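Local coordinates for protein agmatinase (Burkholderia thailandensis, PDB 4DZ4) that probably hydrolyses agmatine to putrescine and urea, using two manganese ions per subunit, at residues Asp246-Asp251 against Thr258-Ala263; Gly137-Thr142 against His161-Cys166; Asp48-Gly53 against Arg123-Ser128. One frame throughout, in Å; residues are numbered along the deposited sequence.

Contact 1: Asp246-Asp251 against Thr258-Ala263. With MN (manganese (II) ion), chain Q; MN (manganese (II) ion), chain P.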
loop_
_atom_site.group_PDB
_atom_site.type_symbol
_atom_site.label_atom_id
_atom_site.label_comp_id
_atom_site.label_asym_id
_atom_site.label_seq_id
_atom_site.Cartn_x
_atom_site.Cartn_y
_atom_site.Cartn_z
ATOM N N ASP B 246 13.668 -19.747 -7.239
ATOM C CA ASP B 246 12.302 -19.202 -7.162
ATOM C C ASP B 246 12.263 -18.413 -5.851
ATOM O O ASP B 246 12.492 -18.976 -4.802
ATOM C CB ASP B 246 11.298 -20.367 -7.217
ATOM C CG ASP B 246 9.799 -19.921 -7.081
ATOM O OD1 ASP B 246 9.529 -18.788 -6.640
ATOM O OD2 ASP B 246 8.907 -20.746 -7.400
ATOM N N ILE B 247 12.039 -17.100 -5.929
ATOM C CA ILE B 247 12.038 -16.234 -4.749
ATOM C C ILE B 247 11.069 -16.706 -3.645
ATOM O O ILE B 247 11.291 -16.415 -2.461
ATOM C CB ILE B 247 11.815 -14.754 -5.146
ATOM C CG1 ILE B 247 12.480 -13.789 -4.113
ATOM C CG2 ILE B 247 10.312 -14.470 -5.396
ATOM C CD1 ILE B 247 13.985 -13.925 -3.933
ATOM N N ASP B 248 10.051 -17.487 -4.011
ATOM C CA ASP B 248 9.127 -18.036 -2.993
ATOM C C ASP B 248 9.748 -19.139 -2.126
ATOM O O ASP B 248 9.114 -19.636 -1.195
ATOM C CB ASP B 248 7.756 -18.428 -3.593
ATOM C CG ASP B 248 7.753 -19.777 -4.364
ATOM O OD1 ASP B 248 6.817 -19.920 -5.193
ATOM O OD2 ASP B 248 8.633 -20.654 -4.189
ATOM N N CYS B 249 11.003 -19.499 -2.426
ATOM C CA CYS B 249 11.821 -20.283 -1.465
ATOM C C CYS B 249 11.851 -19.512 -0.102
ATOM O O CYS B 249 11.733 -20.107 0.973
ATOM C CB CYS B 249 13.250 -20.412 -2.007
ATOM S SG CYS B 249 14.307 -21.364 -0.893
ATOM N N LEU B 250 11.961 -18.189 -0.182
ATOM C CA LEU B 250 12.010 -17.361 1.012
ATOM C C LEU B 250 10.619 -17.307 1.644
ATOM O O LEU B 250 9.605 -17.368 0.936
ATOM C CB LEU B 250 12.477 -15.928 0.662
ATOM C CG LEU B 250 13.827 -15.878 -0.051
ATOM C CD1 LEU B 250 14.253 -14.428 -0.304
ATOM C CD2 LEU B 250 14.902 -16.609 0.744
ATOM N N ASP B 251 10.588 -17.222 2.968
ATOM C CA ASP B 251 9.332 -17.017 3.664
ATOM C C ASP B 251 8.634 -15.776 3.119
ATOM O O ASP B 251 9.304 -14.823 2.762
ATOM C CB ASP B 251 9.553 -16.871 5.171
ATOM C CG ASP B 251 8.231 -17.009 5.935
ATOM O OD1 ASP B 251 7.789 -18.146 6.205
ATOM O OD2 ASP B 251 7.598 -15.961 6.158
ATOM N N THR B 258 5.267 -12.307 -4.493
ATOM C CA THR B 258 5.349 -13.525 -5.290
ATOM C C THR B 258 3.950 -14.105 -5.491
ATOM O O THR B 258 3.024 -13.796 -4.735
ATOM C CB THR B 258 6.380 -14.511 -4.671
ATOM O OG1 THR B 258 6.824 -15.440 -5.686
ATOM C CG2 THR B 258 5.787 -15.248 -3.439
ATOM N N GLY B 259 3.775 -14.912 -6.535
ATOM C CA GLY B 259 2.431 -15.367 -6.915
ATOM C C GLY B 259 1.861 -16.502 -6.076
ATOM O O GLY B 259 0.644 -16.650 -6.003
ATOM N N THR B 260 2.741 -17.325 -5.478
ATOM C CA THR B 260 2.334 -18.511 -4.695
ATOM C C THR B 260 3.081 -18.575 -3.360
ATOM O O THR B 260 3.958 -19.446 -3.149
ATOM C CB THR B 260 2.514 -19.857 -5.477
ATOM O OG1 THR B 260 3.823 -19.886 -6.058
ATOM C CG2 THR B 260 1.488 -19.995 -6.591
ATOM N N PRO B 261 2.748 -17.664 -2.434
ATOM C CA PRO B 261 3.424 -17.593 -1.138
ATOM C C PRO B 261 3.038 -18.778 -0.233
ATOM O O PRO B 261 1.831 -19.118 -0.099
ATOM C CB PRO B 261 2.898 -16.272 -0.539
ATOM C CG PRO B 261 1.569 -16.037 -1.192
ATOM C CD PRO B 261 1.790 -16.544 -2.605
ATOM N N VAL B 262 4.045 -19.350 0.432
ATOM C CA VAL B 262 3.817 -20.500 1.327
ATOM C C VAL B 262 4.550 -20.229 2.651
ATOM O O VAL B 262 5.789 -20.024 2.656
ATOM C CB VAL B 262 4.358 -21.819 0.718
ATOM C CG1 VAL B 262 4.007 -23.005 1.607
ATOM C CG2 VAL B 262 3.818 -22.038 -0.695
ATOM N N ALA B 263 3.807 -20.228 3.758
ATOM C CA ALA B 263 4.420 -19.937 5.066
ATOM C C ALA B 263 5.516 -20.961 5.427
ATOM O O ALA B 263 5.447 -22.125 4.998
ATOM C CB ALA B 263 3.336 -19.998 6.131
HETATM MN MN MN Q . 7.511 -21.775 -6.113
HETATM MN MN MN P . 8.705 -22.817 -8.921
HETATM O O HOH W 1 6.651 -18.498 -0.247
HETATM O O HOH W 2 5.588 -17.659 -6.443
HETATM O O HOH W 3 7.078 -22.817 -7.852
#
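The D248 carboxylate meets T260, OD1 lying 3.1 Å from T260 OG1, and chelates manganese Q through OD1 at 2.2 Å and OD2 at 2.5 Å. The D246 carboxylate is also a ligand, and its OD2 bridges manganese Q and manganese P. D248 N donates to D246 OD1 at 3.0 Å from 42° above that carboxylate plane. This is an Asx turn, and it ties the two aspartates of a DxD pattern together. D248 CG sits between its own backbone N and carbonyl carbon (chi1 78°), which turns the carboxylate back to the metal. D248 OD2 also has the backbone N of A164 as a polar partner.

T258 packs beside the D248 methylene and I247. Its CG2 lies 3.7 Å from D248 CB, and its OG1 lies 3.6 Å from I247 CG2. T258 OG1 is bound to E290 O. Water 2 donates to D248 OD1 and T258 OG1 and accepts from T260 N. It thus fixes the second segment beside a metal ligand. Water 1 joins D248 O to V262 N. P261 O accepts from Q79 NE2 of a neighbouring subunit.

The contact is buried in the loop between strand 240-246 and helix 268-276. D246 pairs by backbone with F162 of strand 158-162, and I247 with V289 of strand 282-289. I247 also packs on helix 300-323.

Contact 2: Gly137-Thr142 against His161-Cys166. With MN (manganese (II) ion), chain P; MN (manganese (II) ion), chain Q.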
loop_
_atom_site.group_PDB
_atom_site.type_symbol
_atom_site.label_atom_id
_atom_site.label_comp_id
_atom_site.label_asym_id
_atom_site.label_seq_id
_atom_site.Cartn_x
_atom_site.Cartn_y
_atom_site.Cartn_z
ATOM N N GLY B 137 9.667 -13.002 -14.269
ATOM C CA GLY B 137 9.062 -14.083 -15.043
ATOM C C GLY B 137 8.744 -15.288 -14.160
ATOM O O GLY B 137 9.411 -15.564 -13.145
ATOM N N ASP B 138 7.716 -16.016 -14.563
ATOM C CA ASP B 138 7.317 -17.204 -13.801
ATOM C C ASP B 138 8.232 -18.398 -14.080
ATOM O O ASP B 138 9.068 -18.370 -14.998
ATOM C CB ASP B 138 5.805 -17.499 -13.948
ATOM C CG ASP B 138 5.435 -18.151 -15.306
ATOM O OD1 ASP B 138 6.130 -19.107 -15.738
ATOM O OD2 ASP B 138 4.394 -17.742 -15.900
ATOM N N HIS B 139 8.128 -19.416 -13.238
ATOM C CA HIS B 139 9.105 -20.517 -13.285
ATOM C C HIS B 139 9.098 -21.328 -14.559
ATOM O O HIS B 139 10.068 -22.048 -14.849
ATOM C CB HIS B 139 8.940 -21.431 -12.067
ATOM C CG HIS B 139 10.267 -21.902 -11.488
ATOM N ND1 HIS B 139 10.398 -22.299 -10.205
ATOM C CD2 HIS B 139 11.527 -22.016 -12.068
ATOM C CE1 HIS B 139 11.674 -22.633 -9.971
ATOM N NE2 HIS B 139 12.375 -22.462 -11.113
ATOM N N TYR B 140 8.012 -21.247 -15.332
ATOM C CA TYR B 140 7.961 -22.002 -16.586
ATOM C C TYR B 140 9.190 -21.695 -17.452
ATOM O O TYR B 140 9.679 -22.576 -18.183
ATOM C CB TYR B 140 6.686 -21.697 -17.377
ATOM C CG TYR B 140 6.700 -22.409 -18.713
ATOM C CD1 TYR B 140 6.286 -23.731 -18.815
ATOM C CD2 TYR B 140 7.181 -21.761 -19.864
ATOM C CE1 TYR B 140 6.332 -24.400 -20.037
ATOM C CE2 TYR B 140 7.243 -22.419 -21.086
ATOM C CZ TYR B 140 6.796 -23.736 -21.161
ATOM O OH TYR B 140 6.842 -24.412 -22.369
ATOM N N ILE B 141 9.693 -20.457 -17.377
ATOM C CA ILE B 141 10.810 -20.068 -18.280
ATOM C C ILE B 141 12.016 -21.001 -18.171
ATOM O O ILE B 141 12.778 -21.168 -19.140
ATOM C CB ILE B 141 11.248 -18.587 -18.099
ATOM C CG1 ILE B 141 12.024 -18.375 -16.775
ATOM C CG2 ILE B 141 10.025 -17.649 -18.252
ATOM C CD1 ILE B 141 12.646 -16.983 -16.618
ATOM N N THR B 142 12.203 -21.613 -17.003
ATOM C CA THR B 142 13.377 -22.451 -16.792
ATOM C C THR B 142 13.407 -23.713 -17.683
ATOM O O THR B 142 14.492 -24.209 -18.044
ATOM C CB THR B 142 13.512 -22.811 -15.317
ATOM O OG1 THR B 142 13.519 -21.599 -14.548
ATOM C CG2 THR B 142 14.835 -23.589 -15.060
ATOM N N HIS B 161 17.812 -26.308 -7.241
ATOM C CA HIS B 161 16.489 -25.658 -7.352
ATOM C C HIS B 161 16.017 -25.179 -5.999
ATOM O O HIS B 161 15.799 -25.992 -5.106
ATOM C CB HIS B 161 15.568 -26.701 -7.976
ATOM C CG HIS B 161 14.104 -26.324 -8.045
ATOM N ND1 HIS B 161 13.140 -27.271 -8.199
ATOM C CD2 HIS B 161 13.454 -25.102 -8.034
ATOM C CE1 HIS B 161 11.932 -26.681 -8.256
ATOM N NE2 HIS B 161 12.111 -25.362 -8.156
ATOM N N PHE B 162 15.951 -23.858 -5.820
ATOM C CA PHE B 162 15.489 -23.273 -4.557
ATOM C C PHE B 162 14.017 -22.893 -4.755
ATOM O O PHE B 162 13.706 -22.143 -5.690
ATOM C CB PHE B 162 16.293 -22.018 -4.220
ATOM C CG PHE B 162 17.721 -22.279 -3.847
ATOM C CD1 PHE B 162 18.116 -22.315 -2.504
ATOM C CD2 PHE B 162 18.689 -22.449 -4.839
ATOM C CE1 PHE B 162 19.444 -22.555 -2.138
ATOM C CE2 PHE B 162 20.033 -22.657 -4.486
ATOM C CZ PHE B 162 20.409 -22.707 -3.144
ATOM N N ASP B 163 13.112 -23.374 -3.897
ATOM C CA ASP B 163 11.677 -23.206 -4.166
ATOM C C ASP B 163 10.889 -23.753 -3.009
ATOM O O ASP B 163 11.301 -24.748 -2.397
ATOM C CB ASP B 163 11.301 -24.018 -5.424
ATOM C CG ASP B 163 10.115 -23.450 -6.196
ATOM O OD1 ASP B 163 9.085 -23.090 -5.588
ATOM O OD2 ASP B 163 10.194 -23.462 -7.444
ATOM N N ALA B 164 9.739 -23.152 -2.742
ATOM C CA ALA B 164 8.746 -23.811 -1.883
ATOM C C ALA B 164 8.089 -25.010 -2.588
ATOM O O ALA B 164 7.480 -25.853 -1.918
ATOM C CB ALA B 164 7.658 -22.810 -1.466
ATOM N N HIS B 165 8.192 -25.055 -3.927
ATOM C CA HIS B 165 7.467 -26.003 -4.796
ATOM C C HIS B 165 8.423 -26.835 -5.654
ATOM O O HIS B 165 9.362 -26.326 -6.235
ATOM C CB HIS B 165 6.538 -25.253 -5.762
ATOM C CG HIS B 165 5.621 -24.275 -5.079
ATOM N ND1 HIS B 165 5.937 -22.963 -4.918
ATOM C CD2 HIS B 165 4.368 -24.455 -4.512
ATOM C CE1 HIS B 165 4.923 -22.346 -4.257
ATOM N NE2 HIS B 165 3.965 -23.257 -4.029
ATOM N N CYS B 166 8.120 -28.114 -5.778
ATOM C CA CYS B 166 8.959 -29.024 -6.571
ATOM C C CYS B 166 8.801 -28.829 -8.074
ATOM O O CYS B 166 9.721 -29.148 -8.858
ATOM C CB CYS B 166 8.646 -30.469 -6.201
ATOM S SG CYS B 166 6.949 -30.972 -6.563
HETATM MN MN MN P . 8.705 -22.817 -8.921
HETATM MN MN MN Q . 7.511 -21.775 -6.113
HETATM O O HOH W 3 7.078 -22.817 -7.852
#
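H139 and D163 meet at manganese P in the binuclear centre of the arginase fold, at the C-terminal ends of the parallel strands. H139 ND1 and D163 OD2 each lie 2.2 Å from that ion. D163 OD2 lies at the edge of the H139 ring, near its plane, with ring and carboxylate planes 17° apart. The shared metal holds them together. D163 OD1 reaches manganese Q at 2.1 Å, bridging the ions. H165 ND1 binds manganese Q at 2.3 Å, and water 3 bridges the two metals. D246, D248 and D167 complete the protein ligands.

The second shell sets these groups. H139 NE2 is hydrogen-bonded to T244 OG1; with ND1 on the metal, both ring nitrogens are held. H139 N donates to E290 OE2. An Asx turn brings H165 N to D163 OD1 at 2.7 Å, from above the carboxylate plane. H161, near the end of strand 158-162, has CG anti to the backbone N (chi1 173°), carrying its ring to this carboxylate. The H139 and H161 rings are oblique, planes 79° apart, with H139 CE1 3.3 Å from H161 NE2. H161 NE2 donates to D163 OD2 at 2.8 Å, on the anti side but tilted out of the carboxylate plane.

Contact 3: Asp48-Gly53 against Arg123-Ser128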
loop_
_atom_site.group_PDB
_atom_site.type_symbol
_atom_site.label_atom_id
_atom_site.label_comp_id
_atom_site.label_asym_id
_atom_site.label_seq_id
_atom_site.Cartn_x
_atom_site.Cartn_y
_atom_site.Cartn_z
ATOM N N ASP B 48 31.312 -12.235 -20.532
ATOM C CA ASP B 48 31.361 -13.434 -19.682
ATOM C C ASP B 48 29.981 -13.877 -19.203
ATOM O O ASP B 48 29.685 -15.074 -19.132
ATOM C CB ASP B 48 32.235 -13.179 -18.445
ATOM C CG ASP B 48 33.693 -12.870 -18.800
ATOM O OD1 ASP B 48 34.257 -13.573 -19.651
ATOM O OD2 ASP B 48 34.274 -11.927 -18.220
ATOM N N VAL B 49 29.155 -12.908 -18.839
ATOM C CA VAL B 49 27.795 -13.195 -18.366
ATOM C C VAL B 49 26.804 -12.221 -18.979
ATOM O O VAL B 49 27.034 -11.002 -18.982
ATOM C CB VAL B 49 27.655 -13.119 -16.831
ATOM C CG1 VAL B 49 26.246 -13.545 -16.422
ATOM C CG2 VAL B 49 28.716 -13.970 -16.123
ATOM N N VAL B 50 25.694 -12.772 -19.471
ATOM C CA VAL B 50 24.586 -11.966 -19.996
ATOM C C VAL B 50 23.404 -12.057 -19.031
ATOM O O VAL B 50 22.864 -13.156 -18.799
ATOM C CB VAL B 50 24.123 -12.449 -21.376
ATOM C CG1 VAL B 50 22.864 -11.692 -21.817
ATOM C CG2 VAL B 50 25.260 -12.249 -22.382
ATOM N N VAL B 51 23.002 -10.904 -18.505
ATOM C CA VAL B 51 21.757 -10.801 -17.731
ATOM C C VAL B 51 20.639 -10.455 -18.720
ATOM O O VAL B 51 20.811 -9.529 -19.534
ATOM C CB VAL B 51 21.849 -9.693 -16.646
ATOM C CG1 VAL B 51 20.540 -9.606 -15.845
ATOM C CG2 VAL B 51 22.990 -10.016 -15.690
ATOM N N SER B 52 19.496 -11.149 -18.646
ATOM C CA SER B 52 18.377 -10.788 -19.510
ATOM C C SER B 52 17.104 -11.104 -18.761
ATOM O O SER B 52 17.142 -11.872 -17.789
ATOM C CB SER B 52 18.426 -11.538 -20.856
ATOM O OG SER B 52 18.151 -12.928 -20.696
ATOM N N GLY B 53 16.006 -10.509 -19.196
ATOM C CA GLY B 53 14.704 -10.780 -18.567
ATOM C C GLY B 53 13.818 -11.626 -19.484
ATOM O O GLY B 53 13.893 -11.530 -20.720
ATOM N N ARG B 123 19.492 -19.893 -27.070
ATOM C CA ARG B 123 20.410 -20.388 -28.119
ATOM C C ARG B 123 21.314 -19.283 -28.652
ATOM O O ARG B 123 22.534 -19.476 -28.816
ATOM C CB ARG B 123 19.633 -21.077 -29.253
ATOM C CG ARG B 123 20.521 -21.829 -30.261
ATOM C CD ARG B 123 19.878 -21.927 -31.649
ATOM N NE ARG B 123 19.726 -20.589 -32.230
ATOM C CZ ARG B 123 20.677 -19.922 -32.883
ATOM N NH1 ARG B 123 21.878 -20.473 -33.078
ATOM N NH2 ARG B 123 20.440 -18.697 -33.339
ATOM N N THR B 124 20.723 -18.127 -28.948
ATOM C CA THR B 124 21.470 -17.003 -29.453
ATOM C C THR B 124 22.571 -16.572 -28.472
ATOM O O THR B 124 23.728 -16.354 -28.854
ATOM C CB THR B 124 20.528 -15.817 -29.762
ATOM O OG1 THR B 124 19.703 -16.194 -30.859
ATOM C CG2 THR B 124 21.328 -14.584 -30.169
ATOM N N ILE B 125 22.206 -16.439 -27.200
ATOM C CA ILE B 125 23.189 -15.972 -26.210
ATOM C C ILE B 125 24.265 -17.042 -26.005
ATOM O O ILE B 125 25.454 -16.740 -25.949
ATOM C CB ILE B 125 22.490 -15.593 -24.887
ATOM C CG1 ILE B 125 21.617 -14.345 -25.133
ATOM C CG2 ILE B 125 23.524 -15.364 -23.781
ATOM C CD1 ILE B 125 20.525 -14.178 -24.085
ATOM N N LEU B 126 23.845 -18.307 -25.974
ATOM C CA LEU B 126 24.801 -19.385 -25.712
ATOM C C LEU B 126 25.827 -19.587 -26.837
ATOM O O LEU B 126 26.897 -20.132 -26.585
ATOM C CB LEU B 126 24.085 -20.688 -25.357
ATOM C CG LEU B 126 23.307 -20.623 -24.047
ATOM C CD1 LEU B 126 22.502 -21.901 -23.878
ATOM C CD2 LEU B 126 24.252 -20.422 -22.890
ATOM N N GLN B 127 25.527 -19.100 -28.048
ATOM C CA GLN B 127 26.472 -19.178 -29.161
ATOM C C GLN B 127 27.719 -18.333 -28.860
ATOM O O GLN B 127 28.805 -18.607 -29.404
ATOM C CB GLN B 127 25.814 -18.798 -30.507
ATOM N N SER B 128 27.588 -17.364 -27.952
ATOM C CA SER B 128 28.711 -16.486 -27.573
ATOM C C SER B 128 29.642 -17.073 -26.532
ATOM O O SER B 128 30.688 -16.476 -26.243
ATOM C CB SER B 128 28.198 -15.135 -27.033
ATOM O OG SER B 128 27.706 -15.287 -25.705
#
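Strand residues V49-G53 run past the last part of helix 114-126, and the backbones come nearest at V50 and I125, CA atoms 7.5 Å apart. V50 and I125 both point toward the other segment. I125 CG2 meets V50 on two atoms, CB and CG2, each at 3.8 Å. I125 CD1 comes to 4.1 Å from V50 CG1 and 4.3 Å from S52 OG. With CG1 anti to the carbonyl carbon (chi1 -67°) and CG2 anti to the backbone N, the CG2 branch lies against V50 while the CD1 end runs on toward S52.

At S128 the chain folds back on I125 O, which accepts from S128 N at 3.0 Å and from S128 OG at 2.7 Å, the latter nearly in line with the carbonyl bond. Helix 114-126 belongs to a beta-alpha-beta crossover from strand 98-103 to strand 131-136, with strand 49-54 between them. I125 therefore also touches Y101 and M132 of the flanking strands.

The meeting across the segments is van der Waals contact between branched aliphatic groups. S52 OG is satisfied by H121 NE2, one turn earlier on the helix. The helix thus rests on the sheet through apolar carbon, with its polar tie to this strand beside it.

Along the chain, contact 3 closes first, then contact 2, then contact 1. All three belong to the same arginase-family fold with its parallel sheet. Contacts 1 and 2 are neighbours, with centres 10 Å apart. They share both manganese ions and water 3. Strands 240-246 and 158-162 are neighbours in the sheet, and the loops that follow them share the metal site. Contact 3 lies away from it, its centre 20 Å from contact 2 and 27 Å from contact 1, though the nearest atoms of contacts 2 and 3 are about 6 Å apart. Contacts 1 and 3 are on opposite sides of the chain's centre. Contact 3 joins a covering helix to the sheet whose strands lead into the metal-binding loops.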